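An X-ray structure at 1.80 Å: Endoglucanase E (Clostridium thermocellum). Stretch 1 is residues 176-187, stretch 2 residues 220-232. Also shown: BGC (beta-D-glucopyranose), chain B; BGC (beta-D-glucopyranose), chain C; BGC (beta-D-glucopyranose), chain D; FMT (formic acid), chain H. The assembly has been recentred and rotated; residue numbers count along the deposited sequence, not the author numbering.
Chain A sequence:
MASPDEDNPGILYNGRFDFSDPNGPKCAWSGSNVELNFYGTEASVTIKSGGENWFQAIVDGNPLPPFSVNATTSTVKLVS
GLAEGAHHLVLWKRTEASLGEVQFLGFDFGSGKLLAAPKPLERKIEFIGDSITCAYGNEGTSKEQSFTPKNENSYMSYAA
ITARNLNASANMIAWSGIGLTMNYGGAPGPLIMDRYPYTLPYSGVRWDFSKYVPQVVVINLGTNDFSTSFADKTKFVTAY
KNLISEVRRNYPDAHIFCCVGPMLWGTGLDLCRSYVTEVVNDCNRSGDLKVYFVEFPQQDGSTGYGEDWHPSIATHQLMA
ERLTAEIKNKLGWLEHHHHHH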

ATOM      1  N   SER A 176      -8.975  -3.896   1.464  1.00  3.65           N
ATOM      2  CA  SER A 176      -9.896  -3.399   2.505  1.00  5.34           C
ATOM      3  C   SER A 176     -10.780  -4.523   3.056  1.00  5.13           C
ATOM      4  O   SER A 176     -11.298  -5.340   2.288  1.00  5.53           O
ATOM      5  N   GLY A 177     -10.868  -4.600   4.382  1.00  4.94           N
ATOM      6  CA  GLY A 177     -11.693  -5.607   5.077  1.00  5.54           C
ATOM      7  C   GLY A 177     -11.078  -6.992   5.243  1.00  4.60           C
ATOM      8  O   GLY A 177     -11.711  -7.857   5.825  1.00  4.98           O
ATOM      9  N   ILE A 178      -9.864  -7.225   4.725  1.00  4.04           N
ATOM     10  CA  ILE A 178      -9.280  -8.566   4.747  1.00  2.94           C
ATOM     11  C   ILE A 178      -8.664  -8.876   6.128  1.00  3.86           C
ATOM     12  O   ILE A 178      -8.212  -7.947   6.832  1.00  4.10           O
ATOM     13  N   GLY A 179      -8.605 -10.154   6.479  1.00  3.92           N
ATOM     14  CA  GLY A 179      -7.980 -10.559   7.737  1.00  4.81           C
ATOM     15  C   GLY A 179      -7.170 -11.822   7.543  1.00  4.99           C
ATOM     16  O   GLY A 179      -6.993 -12.338   6.404  1.00  4.82           O
ATOM     17  N   LEU A 180      -6.671 -12.318   8.670  1.00  4.51           N
ATOM     18  CA  LEU A 180      -5.924 -13.528   8.702  1.00  4.98           C
ATOM     19  C   LEU A 180      -6.841 -14.750   8.818  1.00  5.24           C
ATOM     20  O   LEU A 180      -6.521 -15.831   8.244  1.00  4.57           O
ATOM     21  N   THR A 181      -7.909 -14.619   9.612  1.00  5.07           N
ATOM     22  CA  THR A 181      -8.863 -15.780   9.791  1.00  6.26           C
ATOM     23  C   THR A 181     -10.265 -15.508   9.268  1.00  6.40           C
ATOM     24  O   THR A 181     -11.087 -16.460   9.129  1.00  5.93           O
ATOM     25  N   MET A 182     -10.565 -14.233   9.030  1.00  6.67           N
ATOM     26  CA  MET A 182     -11.901 -13.779   8.617  1.00  6.98           C
ATOM     27  C   MET A 182     -11.780 -12.405   7.993  1.00  7.65           C
ATOM     28  O   MET A 182     -10.825 -11.685   8.276  1.00  9.20           O
ATOM     29  N   ASN A 183     -12.751 -12.043   7.161  1.00  5.73           N
ATOM     30  CA  ASN A 183     -12.876 -10.698   6.651  1.00  6.71           C
ATOM     31  C   ASN A 183     -13.853  -9.914   7.522  1.00  6.04           C
ATOM     32  O   ASN A 183     -14.521 -10.493   8.363  1.00  5.37           O
ATOM     33  N   TYR A 184     -13.904  -8.610   7.333  1.00  5.95           N
ATOM     34  CA  TYR A 184     -14.810  -7.740   8.095  1.00  6.28           C
ATOM     35  C   TYR A 184     -16.240  -8.312   8.200  1.00  6.61           C
ATOM     36  O   TYR A 184     -16.840  -8.652   7.193  1.00  5.95           O
ATOM     37  N   GLY A 185     -16.749  -8.390   9.434  1.00  7.88           N
ATOM     38  CA  GLY A 185     -18.123  -8.884   9.727  1.00  9.19           C
ATOM     39  C   GLY A 185     -18.381 -10.368   9.395  1.00  9.75           C
ATOM     40  O   GLY A 185     -19.544 -10.799   9.346  1.00  9.84           O
ATOM     41  N   GLY A 186     -17.314 -11.128   9.155  1.00  8.75           N
ATOM     42  CA  GLY A 186     -17.392 -12.545   8.751  1.00  9.06           C
ATOM     43  C   GLY A 186     -17.912 -12.781   7.329  1.00  9.81           C
ATOM     44  O   GLY A 186     -18.364 -13.905   7.007  1.00 10.52           O
ATOM     45  N   ALA A 187     -17.864 -11.760   6.469  1.00  9.15           N
ATOM     46  CA  ALA A 187     -18.216 -11.925   5.042  1.00  8.47           C
ATOM     47  C   ALA A 187     -17.250 -12.948   4.420  1.00  9.27           C
ATOM     48  O   ALA A 187     -16.031 -12.932   4.687  1.00  9.08           O
ATOM     49  N   ASN A 220       0.327  -5.210   8.834  1.00  3.82           N
ATOM     50  CA  ASN A 220      -0.669  -4.587   9.721  1.00  4.28           C
ATOM     51  C   ASN A 220      -1.987  -5.262   9.475  1.00  4.76           C
ATOM     52  O   ASN A 220      -2.715  -4.883   8.589  1.00  5.17           O
ATOM     53  N   LEU A 221      -2.223  -6.340  10.218  1.00  4.27           N
ATOM     54  CA  LEU A 221      -3.378  -7.179  10.009  1.00  5.99           C
ATOM     55  C   LEU A 221      -3.953  -7.537  11.372  1.00  5.70           C
ATOM     56  O   LEU A 221      -3.220  -7.609  12.356  1.00  7.10           O
ATOM     57  N   GLY A 222      -5.248  -7.815  11.389  1.00  7.01           N
ATOM     58  CA  GLY A 222      -5.891  -8.360  12.576  1.00  7.28           C
ATOM     59  C   GLY A 222      -7.035  -7.466  12.976  1.00  6.82           C
ATOM     60  O   GLY A 222      -7.886  -7.894  13.749  1.00  6.87           O
ATOM     61  N   THR A 223      -7.107  -6.238  12.446  1.00  6.85           N
ATOM     62  CA  THR A 223      -8.308  -5.404  12.715  1.00  6.50           C
ATOM     63  C   THR A 223      -9.624  -6.117  12.379  1.00  7.16           C
ATOM     64  O   THR A 223     -10.584  -6.121  13.183  1.00  6.55           O
ATOM     65  N   ASN A 224      -9.644  -6.795  11.239  1.00  6.44           N
ATOM     66  CA  ASN A 224     -10.888  -7.436  10.811  1.00  5.22           C
ATOM     67  C   ASN A 224     -11.119  -8.730  11.578  1.00  5.31           C
ATOM     68  O   ASN A 224     -12.232  -9.224  11.629  1.00  6.75           O
ATOM     69  N   ASP A 225     -10.056  -9.282  12.158  1.00  4.99           N
ATOM     70  CA  ASP A 225     -10.172 -10.479  13.019  1.00  5.13           C
ATOM     71  C   ASP A 225     -10.759 -10.184  14.417  1.00  5.81           C
ATOM     72  O   ASP A 225     -11.146 -11.113  15.112  1.00  5.82           O
ATOM     73  N   PHE A 226     -10.777  -8.909  14.824  1.00  5.60           N
ATOM     74  CA  PHE A 226     -11.261  -8.530  16.175  1.00  6.71           C
ATOM     75  C   PHE A 226     -12.242  -7.379  16.206  1.00  8.58           C
ATOM     76  O   PHE A 226     -12.622  -6.942  17.301  1.00 11.05           O
ATOM     77  N   SER A 227     -12.691  -6.864  15.052  1.00  8.40           N
ATOM     78  CA  SER A 227     -13.584  -5.715  15.100  1.00  9.29           C
ATOM     79  C   SER A 227     -15.057  -6.104  15.270  1.00 10.07           C
ATOM     80  O   SER A 227     -15.841  -5.278  15.616  1.00 10.48           O
ATOM     81  N   THR A 228     -15.430  -7.355  14.991  1.00 10.89           N
ATOM     82  CA  THR A 228     -16.821  -7.749  15.179  1.00 12.25           C
ATOM     83  C   THR A 228     -16.855  -8.940  16.135  1.00 13.91           C
ATOM     84  O   THR A 228     -17.089  -8.740  17.339  1.00 17.15           O
ATOM     85  N   SER A 229     -16.503 -10.118  15.645  1.00 14.31           N
ATOM     86  CA  SER A 229     -16.511 -11.356  16.421  1.00 15.60           C
ATOM     87  C   SER A 229     -15.048 -11.764  16.569  1.00 14.48           C
ATOM     88  O   SER A 229     -14.369 -11.914  15.538  1.00 14.97           O
ATOM     89  N   PHE A 230     -14.567 -11.885  17.806  1.00 12.08           N
ATOM     90  CA  PHE A 230     -13.135 -12.092  18.091  1.00 10.98           C
ATOM     91  C   PHE A 230     -12.664 -13.439  17.542  1.00 11.86           C
ATOM     92  O   PHE A 230     -13.232 -14.476  17.900  1.00 12.05           O
ATOM     93  N   ALA A 231     -11.609 -13.454  16.724  1.00  9.99           N
ATOM     94  CA  ALA A 231     -11.091 -14.721  16.166  1.00  9.91           C
ATOM     95  C   ALA A 231     -10.557 -15.625  17.281  1.00 10.70           C
ATOM     96  O   ALA A 231     -10.002 -15.142  18.269  1.00  9.61           O
ATOM     97  N   ASP A 232     -10.663 -16.933  17.061  1.00 11.58           N
ATOM     98  CA  ASP A 232     -10.071 -17.962  17.924  1.00 12.90           C
ATOM     99  C   ASP A 232      -8.560 -17.750  18.092  1.00 11.75           C
ATOM    100  O   ASP A 232      -7.856 -17.565  17.089  1.00 11.29           O
TER

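The contact between the two stretches buries 689 Å², both sides summed, and the account is built round Asn224 (105 Å²), Met182 (74 Å²) and Asp225 (71 Å², equalled by Leu221).

Asn224 has the largest covered area. Its CA-to-CB bond points toward the first stretch, chi1 is m (-65°), and its CA lies 4.8 Å from the CA of Tyr184. The side chain therefore enters the bend between Gly177 and Tyr184, a bend closed by the backbone hydrogen bond from Tyr184 N to Gly177 O (2.8 Å). The modelled amide is probably turned over, so its polar partners are left unassigned.

Asp225, also m at chi1, starts sideways, but its end comes nearer and meets a run of backbone amides. Leu180 N donates to Asp225 OD2 at 2.9 Å with an angle of 168°, and Thr181 N to Asp225 OD1 at 2.7 Å and 153°. Thr181, rotamer p and pointing toward the second stretch, adds a hydrogen bond from OG1 to Asp225 OD1, also 2.7 Å; Met182 N reaches that oxygen only weakly, at 3.3 Å and 126°. Gly179 leaves room for the carboxylate: an ideal CB there would lie 2.8 Å from Asp225 OD2, a clash.

Met182 (p, t, m) likewise leaves sideways and ends nearer, with SD 3.4 Å from Ser229 O and CE 3.8 Å from Thr228 OG1. Leu221 (m, t) points toward the first stretch and Leu180 (m, t) sideways; Leu180 CD1 packs 4.0 Å from Leu221 CB.

Two waters fill gaps. Water 1 bonds to Ile178 O (2.8 Å), Gly222 N (2.9 Å) and Asn224 N (3.0 Å); water 2 to Gly185 N (3.0 Å), Asn224 O (2.9 Å), Ser227 OG and Thr228 OG1 (both 2.8 Å). Tyr184, chi1 t, has Ser227 OG at its ring edge, 3.5 Å from Tyr184 CD1, while glucose of chain B covers one face, C5 lying 3.6 Å from Tyr184 CG.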

ATOM      1  CB  SER A 176     -10.743  -2.249   1.984  1.00  5.58           C
ATOM      2  OG  SER A 176     -10.023  -1.039   2.091  1.00  6.65           O
ATOM      3  CB  ILE A 178      -8.187  -8.689   3.635  1.00  2.46           C
ATOM      4  CG1 ILE A 178      -8.122 -10.144   3.129  1.00  2.35           C
ATOM      5  CG2 ILE A 178      -6.785  -8.122   4.085  1.00  2.00           C
ATOM      6  CD1 ILE A 178      -7.296 -10.296   1.829  1.00  2.00           C
ATOM      7  CB  LEU A 180      -4.981 -13.562   9.910  1.00  3.85           C
ATOM      8  CG  LEU A 180      -3.758 -12.723   9.588  1.00  8.09           C
ATOM      9  CD1 LEU A 180      -3.079 -12.190  10.812  1.00 11.06           C
ATOM     10  CD2 LEU A 180      -2.782 -13.559   8.718  1.00  5.93           C
ATOM     11  CB  THR A 181      -9.015 -16.199  11.301  1.00  5.78           C
ATOM     12  OG1 THR A 181      -9.761 -15.197  11.989  1.00  8.82           O
ATOM     13  CG2 THR A 181      -7.650 -16.368  11.948  1.00  8.43           C
ATOM     14  CB  MET A 182     -12.854 -13.725   9.834  1.00  7.13           C
ATOM     15  CG  MET A 182     -12.400 -12.712  10.861  1.00  7.86           C
ATOM     16  SD  MET A 182     -13.421 -12.695  12.329  1.00 11.41           S
ATOM     17  CE  MET A 182     -14.802 -11.852  11.622  1.00 10.31           C
ATOM     18  CB  ASN A 183     -13.305 -10.762   5.187  1.00  7.08           C
ATOM     19  CG  ASN A 183     -12.245 -11.461   4.355  1.00  9.86           C
ATOM     20  OD1 ASN A 183     -11.040 -11.223   4.540  1.00 11.29           O
ATOM     21  ND2 ASN A 183     -12.666 -12.423   3.564  1.00 16.67           N
ATOM     22  CB  TYR A 184     -14.878  -6.327   7.491  1.00  7.54           C
ATOM     23  CG  TYR A 184     -15.805  -5.499   8.351  1.00  9.51           C
ATOM     24  CD1 TYR A 184     -15.412  -5.089   9.627  1.00  6.91           C
ATOM     25  CD2 TYR A 184     -17.112  -5.234   7.930  1.00  9.38           C
ATOM     26  CE1 TYR A 184     -16.302  -4.398  10.452  1.00  7.36           C
ATOM     27  CE2 TYR A 184     -18.005  -4.530   8.751  1.00 10.80           C
ATOM     28  CZ  TYR A 184     -17.574  -4.117   9.992  1.00 11.04           C
ATOM     29  OH  TYR A 184     -18.450  -3.425  10.786  1.00 13.08           O
ATOM     30  CB  ALA A 187     -18.144 -10.572   4.287  1.00  9.53           C
ATOM     31  CB  ASN A 220      -0.755  -3.047   9.559  1.00  5.95           C
ATOM     32  CG  ASN A 220      -1.639  -2.401  10.651  1.00  9.86           C
ATOM     33  OD1 ASN A 220      -2.588  -3.039  11.169  1.00 11.46           O
ATOM     34  ND2 ASN A 220      -1.333  -1.144  11.016  1.00 15.25           N
ATOM     35  CB  LEU A 221      -2.983  -8.467   9.287  1.00  6.20           C
ATOM     36  CG  LEU A 221      -2.553  -8.322   7.826  1.00  5.55           C
ATOM     37  CD1 LEU A 221      -1.913  -9.705   7.449  1.00  3.94           C
ATOM     38  CD2 LEU A 221      -3.794  -7.969   6.984  1.00  6.47           C
ATOM     39  CB  THR A 223      -8.263  -4.009  11.980  1.00  8.22           C
ATOM     40  OG1 THR A 223      -7.097  -3.314  12.420  1.00  9.57           O
ATOM     41  CG2 THR A 223      -9.474  -3.138  12.349  1.00  5.71           C
ATOM     42  CB  ASN A 224     -10.903  -7.591   9.269  1.00  6.92           C
ATOM     43  CG  ASN A 224     -10.927  -6.271   8.611  1.00  6.86           C
ATOM     44  OD1 ASN A 224      -9.943  -5.858   7.935  1.00  6.75           O
ATOM     45  ND2 ASN A 224     -11.948  -5.506   8.923  1.00  4.58           N
ATOM     46  CB  ASP A 225      -8.821 -11.168  13.153  1.00  5.23           C
ATOM     47  CG  ASP A 225      -8.311 -11.688  11.784  1.00  5.93           C
ATOM     48  OD1 ASP A 225      -8.768 -12.775  11.369  1.00  7.70           O
ATOM     49  OD2 ASP A 225      -7.486 -11.008  11.114  1.00  7.94           O
ATOM     50  CB  PHE A 226     -10.057  -8.243  17.144  1.00  7.46           C
ATOM     51  CG  PHE A 226      -9.197  -9.415  17.335  1.00  7.15           C
ATOM     52  CD1 PHE A 226      -9.530 -10.392  18.313  1.00  8.01           C
ATOM     53  CD2 PHE A 226      -8.083  -9.628  16.487  1.00  5.80           C
ATOM     54  CE1 PHE A 226      -8.800 -11.539  18.468  1.00  9.41           C
ATOM     55  CE2 PHE A 226      -7.328 -10.809  16.632  1.00 10.76           C
ATOM     56  CZ  PHE A 226      -7.678 -11.758  17.627  1.00 10.48           C
ATOM     57  CB  SER A 227     -13.394  -4.748  13.922  1.00  8.46           C
ATOM     58  OG  SER A 227     -13.703  -5.408  12.683  1.00 10.24           O
ATOM     59  CB  THR A 228     -17.568  -7.990  13.826  1.00 11.06           C
ATOM     60  OG1 THR A 228     -16.838  -8.947  13.051  1.00 10.14           O
ATOM     61  CG2 THR A 228     -17.730  -6.654  13.034  1.00 11.66           C
ATOM     62  CB  SER A 229     -17.254 -12.399  15.610  1.00 16.30           C
ATOM     63  OG  SER A 229     -17.405 -13.577  16.361  1.00 23.07           O
ATOM     64  CB  PHE A 230     -12.840 -12.063  19.603  1.00 11.56           C
ATOM     65  CG  PHE A 230     -13.185 -10.749  20.292  1.00 10.80           C
ATOM     66  CD1 PHE A 230     -13.221  -9.539  19.581  1.00  9.47           C
ATOM     67  CD2 PHE A 230     -13.435 -10.736  21.656  1.00 12.53           C
ATOM     68  CE1 PHE A 230     -13.536  -8.325  20.242  1.00  9.70           C
ATOM     69  CE2 PHE A 230     -13.750  -9.540  22.312  1.00 11.34           C
ATOM     70  CZ  PHE A 230     -13.782  -8.337  21.605  1.00 11.24           C
ATOM     71  CB  ALA A 231      -9.950 -14.436  15.158  1.00  9.59           C
ATOM     72  CB  ASP A 232     -10.323 -19.332  17.287  1.00 14.25           C
ATOM     73  CG  ASP A 232      -9.628 -20.472  18.042  1.00 19.08           C
ATOM     74  OD1 ASP A 232     -10.088 -20.766  19.177  1.00 24.55           O
ATOM     75  OD2 ASP A 232      -8.644 -21.081  17.517  1.00 19.84           O
TER
HETATM   76  C2  BGC B   4     -17.288  -0.554   7.067  1.00 13.82           C
HETATM   77  C3  BGC B   4     -17.333  -1.655   6.017  1.00 13.03           C
HETATM   78  C4  BGC B   4     -15.910  -1.981   5.549  1.00 11.36           C
HETATM   79  C5  BGC B   4     -15.048  -2.335   6.782  1.00 12.26           C
HETATM   80  C6  BGC B   4     -13.604  -2.774   6.465  1.00 14.52           C
HETATM   81  C1  BGC B   4     -16.344  -0.956   8.196  1.00 12.63           C
HETATM   82  O2  BGC B   4     -18.616  -0.286   7.526  1.00 14.16           O
HETATM   83  O3  BGC B   4     -18.125  -1.223   4.903  1.00 15.14           O
HETATM   84  O4  BGC B   4     -16.122  -3.091   4.830  1.00 13.99           O
HETATM   85  O5  BGC B   4     -15.056  -1.224   7.675  1.00 11.79           O
HETATM   86  O6  BGC B   4     -12.943  -1.716   5.793  1.00 16.86           O
HETATM   87  C2  BGC C   5     -15.545  -4.551   2.981  1.00 19.12           C
HETATM   88  C3  BGC C   5     -14.997  -4.535   1.550  1.00 21.72           C
HETATM   89  C4  BGC C   5     -15.588  -3.377   0.744  1.00 21.69           C
HETATM   90  C5  BGC C   5     -15.291  -2.083   1.476  1.00 20.73           C
HETATM   91  C6  BGC C   5     -15.732  -0.841   0.683  1.00 19.68           C
HETATM   92  C1  BGC C   5     -15.442  -3.152   3.580  1.00 17.70           C
HETATM   93  O2  BGC C   5     -14.864  -5.498   3.794  1.00 14.83           O
HETATM   94  O3  BGC C   5     -15.179  -5.793   0.931  1.00 23.01           O
HETATM   95  O4  BGC C   5     -14.956  -3.309  -0.518  1.00 27.21           O
HETATM   96  O5  BGC C   5     -16.003  -2.201   2.696  1.00 18.85           O
HETATM   97  O6  BGC C   5     -17.103  -0.604   0.864  1.00 22.92           O
HETATM   98  C2  BGC D   3     -14.478  -0.593  12.373  1.00 14.08           C
HETATM   99  C3  BGC D   3     -14.598  -0.424  10.859  1.00 12.48           C
HETATM  100  C4  BGC D   3     -16.054  -0.284  10.445  1.00 11.21           C
HETATM  101  C5  BGC D   3     -16.744   0.828  11.243  1.00 15.81           C
HETATM  102  C6  BGC D   3     -18.246   0.735  10.959  1.00 18.93           C
HETATM  103  C1  BGC D   3     -15.229   0.547  13.088  1.00 17.10           C
HETATM  104  O2  BGC D   3     -13.111  -0.597  12.775  1.00 13.87           O
HETATM  105  O3  BGC D   3     -14.006  -1.530  10.218  1.00 12.39           O
HETATM  106  O4  BGC D   3     -16.232   0.075   9.170  1.00 12.46           O
HETATM  107  O5  BGC D   3     -16.571   0.686  12.658  1.00 15.33           O
HETATM  108  O6  BGC D   3     -18.788   1.736  11.752  1.00 24.88           O
HETATM  109  C   FMT H1345     -16.643 -10.616  20.293  1.00 33.14           C
HETATM  110  O1  FMT H1345     -17.550 -10.375  21.096  1.00 33.60           O
HETATM  111  O2  FMT H1345     -16.354 -11.763  19.949  1.00 32.34           O
HETATM  112  O   HOH W   1      -7.265  -7.142   9.369  1.00  9.76           O
HETATM  113  O   HOH W   2     -14.727  -7.758  11.592  1.00  5.64           O